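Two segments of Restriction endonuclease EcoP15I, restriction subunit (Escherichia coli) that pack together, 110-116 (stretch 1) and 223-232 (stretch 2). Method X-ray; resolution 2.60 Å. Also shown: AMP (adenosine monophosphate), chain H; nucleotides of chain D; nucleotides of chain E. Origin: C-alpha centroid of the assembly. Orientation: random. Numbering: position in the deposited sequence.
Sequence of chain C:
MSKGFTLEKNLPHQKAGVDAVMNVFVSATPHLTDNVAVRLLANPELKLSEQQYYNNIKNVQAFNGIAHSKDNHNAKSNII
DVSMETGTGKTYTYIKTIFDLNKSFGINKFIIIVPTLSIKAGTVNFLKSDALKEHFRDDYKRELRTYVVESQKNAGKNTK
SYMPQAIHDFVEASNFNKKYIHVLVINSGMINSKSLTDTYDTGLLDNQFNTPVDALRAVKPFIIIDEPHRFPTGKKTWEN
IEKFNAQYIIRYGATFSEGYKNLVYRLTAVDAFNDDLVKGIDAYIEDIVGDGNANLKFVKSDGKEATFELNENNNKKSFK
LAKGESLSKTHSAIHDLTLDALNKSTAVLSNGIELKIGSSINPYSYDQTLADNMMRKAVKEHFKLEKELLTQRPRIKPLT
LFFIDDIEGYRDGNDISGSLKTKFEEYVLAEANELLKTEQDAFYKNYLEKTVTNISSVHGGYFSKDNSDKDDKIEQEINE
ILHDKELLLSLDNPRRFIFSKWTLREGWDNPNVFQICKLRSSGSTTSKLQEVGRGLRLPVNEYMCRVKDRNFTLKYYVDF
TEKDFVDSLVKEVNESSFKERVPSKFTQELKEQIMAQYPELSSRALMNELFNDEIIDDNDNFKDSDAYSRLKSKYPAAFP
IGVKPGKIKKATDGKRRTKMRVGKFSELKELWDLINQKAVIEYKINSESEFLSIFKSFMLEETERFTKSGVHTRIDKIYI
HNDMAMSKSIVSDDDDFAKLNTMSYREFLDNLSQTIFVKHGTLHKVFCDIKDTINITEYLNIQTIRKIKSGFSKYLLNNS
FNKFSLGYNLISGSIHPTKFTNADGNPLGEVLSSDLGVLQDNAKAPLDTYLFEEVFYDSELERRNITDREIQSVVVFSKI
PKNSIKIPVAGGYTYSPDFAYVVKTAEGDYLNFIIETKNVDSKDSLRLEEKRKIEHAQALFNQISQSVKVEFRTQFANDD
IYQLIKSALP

Stretch 1 (110-116) FIIIVPT
Stretch 2 (223-232) IIIDEPHRFP

Residues 110-113 and 223-226 run side by side as parallel strands, their axes 14° apart and 4.8 Å at closest approach, with Ile 111, Ile 112 and Ile 113 level with Ile 223, Ile 224 and Ile 225 (CA-CA 4.9-5.1 Å). Extended backbones (phi -92° to -133°, psi 111° to 144°) support a near-linear ladder: Ile 224 N donates to Ile 111 O (3.0 Å), Ile 113 N to Ile 224 O (2.8 Å), and Asp 226 N to Ile 113 O (3.2 Å).

Beta-branched isoleucines suit these buried strands. Ile 112 and Ile 224 share one face; on the other, Ile 113, an m,t rotamer, fills the space between its neighbours. Its CD1 meets CG2 of Ile 223 (also m,t) at 3.4 Å, while its CG2 lies 3.6 Å from CE2 of Phe 231.

Beyond the strands, Glu 227 turns with positive phi (59°), and a 3-10 segment, 228-230, brings the chain back to Pro 115. Phe 231 (chi1 -58°, chi2 83°) points its ring tip at the other stretch, CZ lying 3.6 Å from Val 114 C. The compact ring of Pro 115 sits in the corner formed by this aromatic and Arg 230: its CB is 3.6 Å from Phe 231 CE1, its CG 3.6 Å from Arg 230 CD. Together the stretches bury 607 Å².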

ATOM      1  N   PHE C 110      -9.759  21.523   4.416  1.00 43.42           N
ATOM      2  CA  PHE C 110     -11.130  21.648   3.916  1.00 43.01           C
ATOM      3  C   PHE C 110     -11.703  20.281   3.541  1.00 46.31           C
ATOM      4  O   PHE C 110     -10.986  19.434   3.009  1.00 46.19           O
ATOM      5  CB  PHE C 110     -11.156  22.560   2.660  1.00 44.45           C
ATOM      6  CG  PHE C 110     -10.469  23.904   2.784  1.00 46.03           C
ATOM      7  CD1 PHE C 110      -9.097  24.025   2.581  1.00 50.67           C
ATOM      8  CD2 PHE C 110     -11.198  25.054   3.038  1.00 48.13           C
ATOM      9  CE1 PHE C 110      -8.457  25.268   2.718  1.00 51.74           C
ATOM     10  CE2 PHE C 110     -10.563  26.299   3.154  1.00 51.36           C
ATOM     11  CZ  PHE C 110      -9.198  26.397   2.992  1.00 50.02           C
ATOM     12  N   ILE C 111     -13.006  20.090   3.785  1.00 41.09           N
ATOM     13  CA  ILE C 111     -13.730  18.877   3.403  1.00 39.58           C
ATOM     14  C   ILE C 111     -14.697  19.253   2.250  1.00 45.06           C
ATOM     15  O   ILE C 111     -15.534  20.144   2.432  1.00 45.37           O
ATOM     16  CB  ILE C 111     -14.436  18.137   4.593  1.00 40.56           C
ATOM     17  CG1 ILE C 111     -13.452  17.891   5.769  1.00 39.91           C
ATOM     18  CG2 ILE C 111     -15.051  16.811   4.107  1.00 39.67           C
ATOM     19  CD1 ILE C 111     -14.068  17.265   7.116  1.00 38.81           C
ATOM     20  N   ILE C 112     -14.530  18.621   1.061  1.00 39.94           N
ATOM     21  CA  ILE C 112     -15.412  18.822  -0.093  1.00 39.78           C
ATOM     22  C   ILE C 112     -16.410  17.677  -0.043  1.00 45.55           C
ATOM     23  O   ILE C 112     -16.020  16.521  -0.280  1.00 46.98           O
ATOM     24  CB  ILE C 112     -14.695  18.842  -1.484  1.00 42.07           C
ATOM     25  CG1 ILE C 112     -13.716  20.013  -1.612  1.00 41.22           C
ATOM     26  CG2 ILE C 112     -15.725  18.862  -2.635  1.00 42.27           C
ATOM     27  CD1 ILE C 112     -12.762  19.862  -2.793  1.00 40.29           C
ATOM     28  N   ILE C 113     -17.686  17.988   0.264  1.00 39.81           N
ATOM     29  CA  ILE C 113     -18.712  16.961   0.328  1.00 38.99           C
ATOM     30  C   ILE C 113     -19.537  16.904  -0.974  1.00 45.92           C
ATOM     31  O   ILE C 113     -20.101  17.912  -1.415  1.00 45.39           O
ATOM     32  CB  ILE C 113     -19.494  16.945   1.662  1.00 41.36           C
ATOM     33  CG1 ILE C 113     -18.496  16.980   2.848  1.00 41.23           C
ATOM     34  CG2 ILE C 113     -20.421  15.701   1.741  1.00 43.04           C
ATOM     35  CD1 ILE C 113     -19.040  16.998   4.255  1.00 45.45           C
ATOM     36  N   VAL C 114     -19.501  15.730  -1.636  1.00 43.60           N
ATOM     37  CA  VAL C 114     -20.151  15.503  -2.928  1.00 43.48           C
ATOM     38  C   VAL C 114     -21.270  14.462  -2.788  1.00 49.27           C
ATOM     39  O   VAL C 114     -21.208  13.666  -1.861  1.00 50.20           O
ATOM     40  CB  VAL C 114     -19.150  15.238  -4.111  1.00 46.04           C
ATOM     41  CG1 VAL C 114     -18.238  16.444  -4.355  1.00 44.48           C
ATOM     42  CG2 VAL C 114     -18.339  13.957  -3.913  1.00 45.40           C
ATOM     43  N   PRO C 115     -22.358  14.491  -3.581  1.00 46.13           N
ATOM     44  CA  PRO C 115     -23.445  13.533  -3.328  1.00 46.52           C
ATOM     45  C   PRO C 115     -23.405  12.229  -4.135  1.00 52.48           C
ATOM     46  O   PRO C 115     -24.184  11.302  -3.846  1.00 52.03           O
ATOM     47  CB  PRO C 115     -24.681  14.341  -3.722  1.00 47.87           C
ATOM     48  CG  PRO C 115     -24.193  15.253  -4.836  1.00 51.46           C
ATOM     49  CD  PRO C 115     -22.703  15.417  -4.687  1.00 47.22           C
ATOM     50  N   THR C 116     -22.520  12.178  -5.161  1.00 49.66           N
ATOM     51  CA  THR C 116     -22.452  11.163  -6.209  1.00 49.54           C
ATOM     52  C   THR C 116     -21.019  10.753  -6.600  1.00 53.28           C
ATOM     53  O   THR C 116     -20.094  11.551  -6.449  1.00 54.87           O
ATOM     54  CB  THR C 116     -23.350  11.705  -7.357  1.00 55.72           C
ATOM     55  OG1 THR C 116     -24.617  11.037  -7.386  1.00 54.67           O
ATOM     56  CG2 THR C 116     -22.689  11.762  -8.695  1.00 54.87           C
ATOM     57  N   ILE C 223     -16.247  23.303   5.423  1.00 45.29           N
ATOM     58  CA  ILE C 223     -16.938  22.355   4.545  1.00 43.59           C
ATOM     59  C   ILE C 223     -17.663  22.989   3.384  1.00 46.37           C
ATOM     60  O   ILE C 223     -18.468  23.880   3.599  1.00 45.35           O
ATOM     61  CB  ILE C 223     -17.870  21.384   5.324  1.00 45.57           C
ATOM     62  CG1 ILE C 223     -17.131  20.669   6.473  1.00 44.85           C
ATOM     63  CG2 ILE C 223     -18.548  20.395   4.369  1.00 45.61           C
ATOM     64  CD1 ILE C 223     -17.978  19.733   7.267  1.00 50.18           C
ATOM     65  N   ILE C 224     -17.428  22.449   2.166  1.00 43.37           N
ATOM     66  CA  ILE C 224     -18.052  22.813   0.900  1.00 43.70           C
ATOM     67  C   ILE C 224     -19.110  21.753   0.559  1.00 51.15           C
ATOM     68  O   ILE C 224     -18.809  20.559   0.589  1.00 52.17           O
ATOM     69  CB  ILE C 224     -16.985  22.898  -0.240  1.00 46.46           C
ATOM     70  CG1 ILE C 224     -15.772  23.816   0.105  1.00 47.22           C
ATOM     71  CG2 ILE C 224     -17.600  23.183  -1.629  1.00 45.18           C
ATOM     72  CD1 ILE C 224     -16.015  25.322   0.207  1.00 52.94           C
ATOM     73  N   ILE C 225     -20.327  22.185   0.194  1.00 48.35           N
ATOM     74  CA  ILE C 225     -21.385  21.288  -0.247  1.00 48.17           C
ATOM     75  C   ILE C 225     -21.741  21.550  -1.708  1.00 52.96           C
ATOM     76  O   ILE C 225     -22.178  22.652  -2.054  1.00 52.13           O
ATOM     77  CB  ILE C 225     -22.596  21.196   0.724  1.00 51.35           C
ATOM     78  CG1 ILE C 225     -22.267  20.208   1.856  1.00 52.00           C
ATOM     79  CG2 ILE C 225     -23.877  20.713   0.003  1.00 50.54           C
ATOM     80  CD1 ILE C 225     -22.057  20.778   3.075  1.00 55.81           C
ATOM     81  N   ASP C 226     -21.504  20.520  -2.559  1.00 49.73           N
ATOM     82  CA  ASP C 226     -21.768  20.484  -3.993  1.00 49.56           C
ATOM     83  C   ASP C 226     -23.170  19.911  -4.184  1.00 54.34           C
ATOM     84  O   ASP C 226     -23.448  18.807  -3.704  1.00 53.33           O
ATOM     85  CB  ASP C 226     -20.719  19.595  -4.687  1.00 51.54           C
ATOM     86  CG  ASP C 226     -20.473  19.909  -6.148  1.00 60.72           C
ATOM     87  OD1 ASP C 226     -21.415  19.786  -6.944  1.00 61.36           O
ATOM     88  OD2 ASP C 226     -19.314  20.198  -6.503  1.00 68.17           O
ATOM     89  N   GLU C 227     -24.050  20.662  -4.877  1.00 53.13           N
ATOM     90  CA  GLU C 227     -25.476  20.338  -5.127  1.00 53.98           C
ATOM     91  C   GLU C 227     -26.188  20.175  -3.761  1.00 57.58           C
ATOM     92  O   GLU C 227     -26.346  19.048  -3.295  1.00 56.74           O
ATOM     93  CB  GLU C 227     -25.671  19.111  -6.062  1.00 55.67           C
ATOM     94  CG  GLU C 227     -24.685  18.993  -7.221  1.00 66.03           C
ATOM     95  CD  GLU C 227     -24.865  19.883  -8.438  1.00 96.73           C
ATOM     96  OE1 GLU C 227     -25.493  20.961  -8.324  1.00 94.55           O
ATOM     97  OE2 GLU C 227     -24.330  19.511  -9.509  1.00 95.10           O
ATOM     98  N   PRO C 228     -26.528  21.291  -3.056  1.00 54.77           N
ATOM     99  CA  PRO C 228     -27.077  21.158  -1.693  1.00 54.90           C
ATOM    100  C   PRO C 228     -28.455  20.544  -1.584  1.00 61.08           C
ATOM    101  O   PRO C 228     -28.864  20.174  -0.482  1.00 61.77           O
ATOM    102  CB  PRO C 228     -27.023  22.586  -1.147  1.00 56.44           C
ATOM    103  CG  PRO C 228     -27.075  23.446  -2.335  1.00 60.19           C
ATOM    104  CD  PRO C 228     -26.398  22.712  -3.441  1.00 55.83           C
ATOM    105  N   HIS C 229     -29.165  20.446  -2.722  1.00 58.11           N
ATOM    106  CA  HIS C 229     -30.498  19.874  -2.848  1.00 58.30           C
ATOM    107  C   HIS C 229     -30.487  18.348  -2.670  1.00 63.42           C
ATOM    108  O   HIS C 229     -31.550  17.743  -2.538  1.00 64.15           O
ATOM    109  CB  HIS C 229     -31.112  20.263  -4.205  1.00 58.97           C
ATOM    110  CG  HIS C 229     -30.350  19.787  -5.408  1.00 62.28           C
ATOM    111  ND1 HIS C 229     -30.809  18.733  -6.184  1.00 63.96           N
ATOM    112  CD2 HIS C 229     -29.223  20.284  -5.975  1.00 64.07           C
ATOM    113  CE1 HIS C 229     -29.945  18.614  -7.181  1.00 63.29           C
ATOM    114  NE2 HIS C 229     -28.973  19.528  -7.100  1.00 63.61           N
ATOM    115  N   ARG C 230     -29.293  17.735  -2.681  1.00 59.60           N
ATOM    116  CA  ARG C 230     -29.094  16.300  -2.532  1.00 59.01           C
ATOM    117  C   ARG C 230     -28.688  15.938  -1.101  1.00 62.91           C
ATOM    118  O   ARG C 230     -28.418  14.772  -0.787  1.00 62.42           O
ATOM    119  CB  ARG C 230     -28.093  15.798  -3.570  1.00 57.91           C
ATOM    120  CG  ARG C 230     -28.717  15.596  -4.947  1.00 66.83           C
ATOM    121  CD  ARG C 230     -27.649  15.159  -5.934  1.00 78.23           C
ATOM    122  NE  ARG C 230     -28.160  14.348  -7.042  1.00 85.44           N
ATOM    123  CZ  ARG C 230     -28.514  13.070  -6.948  1.00 97.38           C
ATOM    124  NH1 ARG C 230     -28.463  12.441  -5.779  1.00 82.03           N
ATOM    125  NH2 ARG C 230     -28.960  12.420  -8.014  1.00 85.92           N
ATOM    126  N   PHE C 231     -28.718  16.947  -0.224  1.00 59.58           N
ATOM    127  CA  PHE C 231     -28.412  16.843   1.203  1.00 59.10           C
ATOM    128  C   PHE C 231     -29.568  17.526   1.958  1.00 65.86           C
ATOM    129  O   PHE C 231     -29.379  18.633   2.470  1.00 65.84           O
ATOM    130  CB  PHE C 231     -27.063  17.524   1.518  1.00 59.63           C
ATOM    131  CG  PHE C 231     -25.867  16.994   0.759  1.00 59.76           C
ATOM    132  CD1 PHE C 231     -25.586  17.440  -0.531  1.00 61.41           C
ATOM    133  CD2 PHE C 231     -24.989  16.099   1.352  1.00 60.18           C
ATOM    134  CE1 PHE C 231     -24.472  16.965  -1.221  1.00 61.00           C
ATOM    135  CE2 PHE C 231     -23.870  15.638   0.664  1.00 61.69           C
ATOM    136  CZ  PHE C 231     -23.618  16.076  -0.615  1.00 59.52           C
ATOM    137  N   PRO C 232     -30.795  16.926   1.986  1.00 64.61           N
ATOM    138  CA  PRO C 232     -31.916  17.593   2.689  1.00 64.33           C
ATOM    139  C   PRO C 232     -31.696  17.681   4.199  1.00 66.92           C
ATOM    140  O   PRO C 232     -31.615  16.655   4.868  1.00 65.98           O
ATOM    141  CB  PRO C 232     -33.152  16.766   2.295  1.00 66.21           C
ATOM    142  CG  PRO C 232     -32.671  15.740   1.276  1.00 70.62           C
ATOM    143  CD  PRO C 232     -31.203  15.609   1.440  1.00 66.28           C
TER
HETATM  144  P   AMP H1001     -19.519  19.430 -10.392  1.00149.65           P
HETATM  145  O1P AMP H1001     -20.772  18.700 -10.090  1.00149.75           O
HETATM  146  O2P AMP H1001     -19.908  20.855 -10.249  1.00150.01           O
HETATM  147  O3P AMP H1001     -18.648  19.183  -9.215  1.00150.41           O
HETATM  148  O5' AMP H1001     -18.836  19.020 -11.774  1.00146.20           O
HETATM  149  C5' AMP H1001     -18.580  19.998 -12.767  1.00142.34           C
HETATM  150  C4' AMP H1001     -17.327  19.703 -13.528  1.00137.95           C
HETATM  151  O4' AMP H1001     -17.081  20.734 -14.523  1.00136.59           O
HETATM  152  C3' AMP H1001     -16.146  19.724 -12.622  1.00135.05           C
HETATM  153  O3' AMP H1001     -15.900  18.400 -12.149  1.00133.05           O
HETATM  154  C2' AMP H1001     -15.033  20.275 -13.418  1.00135.17           C
HETATM  155  O2' AMP H1001     -14.284  19.222 -14.042  1.00135.54           O
HETATM  156  C1' AMP H1001     -15.670  21.095 -14.492  1.00135.26           C
HETATM  157  N9  AMP H1001     -15.483  22.483 -14.350  1.00133.99           N
HETATM  158  C8  AMP H1001     -16.015  23.187 -13.370  1.00133.10           C
HETATM  159  N7  AMP H1001     -15.691  24.500 -13.522  1.00131.98           N
HETATM  160  C5  AMP H1001     -14.915  24.581 -14.767  1.00131.72           C
HETATM  161  C6  AMP H1001     -14.268  25.579 -15.549  1.00129.99           C
HETATM  162  N6  AMP H1001     -14.288  26.940 -15.152  1.00128.94           N
HETATM  163  N1  AMP H1001     -13.623  25.204 -16.684  1.00129.48           N
HETATM  164  C2  AMP H1001     -13.570  23.941 -17.080  1.00129.84           C
HETATM  165  N3  AMP H1001     -14.150  22.955 -16.400  1.00130.84           N
HETATM  166  C4  AMP H1001     -14.830  23.197 -15.255  1.00132.55           C
ATOM    167  P    DT D  20     -30.735  11.201   2.918  1.00 61.27           P
ATOM    168  OP1  DT D  20     -29.931  12.340   3.401  1.00 61.22           O
ATOM    169  OP2  DT D  20     -32.013  10.889   3.596  1.00 62.15           O
ATOM    170  O5'  DT D  20     -31.033  11.396   1.360  1.00 60.58           O
ATOM    171  C5'  DT D  20     -29.994  11.835   0.503  1.00 61.12           C
ATOM    172  C4'  DT D  20     -30.462  11.811  -0.938  1.00 61.87           C
ATOM    173  O4'  DT D  20     -30.873  10.463  -1.278  1.00 62.04           O
ATOM    174  C3'  DT D  20     -31.638  12.732  -1.243  1.00 61.90           C
ATOM    175  O3'  DT D  20     -31.323  13.552  -2.349  1.00 63.09           O
ATOM    176  C2'  DT D  20     -32.809  11.811  -1.549  1.00 60.99           C
ATOM    177  C1'  DT D  20     -32.136  10.492  -1.919  1.00 60.57           C
ATOM    178  N1   DT D  20     -32.939   9.249  -1.593  1.00 58.08           N
ATOM    179  C2   DT D  20     -33.378   8.435  -2.629  1.00 57.72           C
ATOM    180  O2   DT D  20     -33.147   8.642  -3.814  1.00 57.63           O
ATOM    181  N3   DT D  20     -34.109   7.339  -2.217  1.00 57.41           N
ATOM    182  C4   DT D  20     -34.464   6.997  -0.916  1.00 57.10           C
ATOM    183  O4   DT D  20     -35.150   5.985  -0.744  1.00 57.45           O
ATOM    184  C5   DT D  20     -33.972   7.899   0.115  1.00 56.22           C
ATOM    185  C7   DT D  20     -34.242   7.666   1.573  1.00 55.49           C
ATOM    186  C6   DT D  20     -33.256   8.961  -0.274  1.00 56.70           C
ATOM    187  P    DA E   5     -23.671   6.538  -7.513  1.00 57.67           P
ATOM    188  OP1  DA E   5     -23.452   7.988  -7.752  1.00 58.81           O
ATOM    189  OP2  DA E   5     -23.030   5.572  -8.442  1.00 57.85           O
ATOM    190  O5'  DA E   5     -23.255   6.261  -5.999  1.00 54.21           O
ATOM    191  C5'  DA E   5     -23.479   4.978  -5.484  1.00 52.26           C
ATOM    192  C4'  DA E   5     -23.198   4.867  -3.997  1.00 50.42           C
ATOM    193  O4'  DA E   5     -24.352   4.218  -3.407  1.00 48.88           O
ATOM    194  C3'  DA E   5     -21.974   3.999  -3.688  1.00 49.89           C
ATOM    195  O3'  DA E   5     -21.106   4.640  -2.723  1.00 49.47           O
ATOM    196  C2'  DA E   5     -22.553   2.670  -3.209  1.00 48.75           C
ATOM    197  C1'  DA E   5     -24.024   2.941  -2.904  1.00 47.69           C
ATOM    198  N9   DA E   5     -24.971   1.916  -3.377  1.00 45.65           N
ATOM    199  C8   DA E   5     -25.217   1.508  -4.675  1.00 44.58           C
ATOM    200  N7   DA E   5     -26.086   0.527  -4.765  1.00 43.50           N
ATOM    201  C5   DA E   5     -26.450   0.276  -3.437  1.00 43.04           C
ATOM    202  C6   DA E   5     -27.322  -0.660  -2.817  1.00 43.18           C
ATOM    203  N6   DA E   5     -28.097  -1.515  -3.500  1.00 42.85           N
ATOM    204  N1   DA E   5     -27.479  -0.603  -1.466  1.00 43.33           N
ATOM    205  C2   DA E   5     -26.730   0.237  -0.747  1.00 42.86           C
ATOM    206  N3   DA E   5     -25.884   1.148  -1.226  1.00 43.30           N
ATOM    207  C4   DA E   5     -25.787   1.126  -2.574  1.00 43.58           C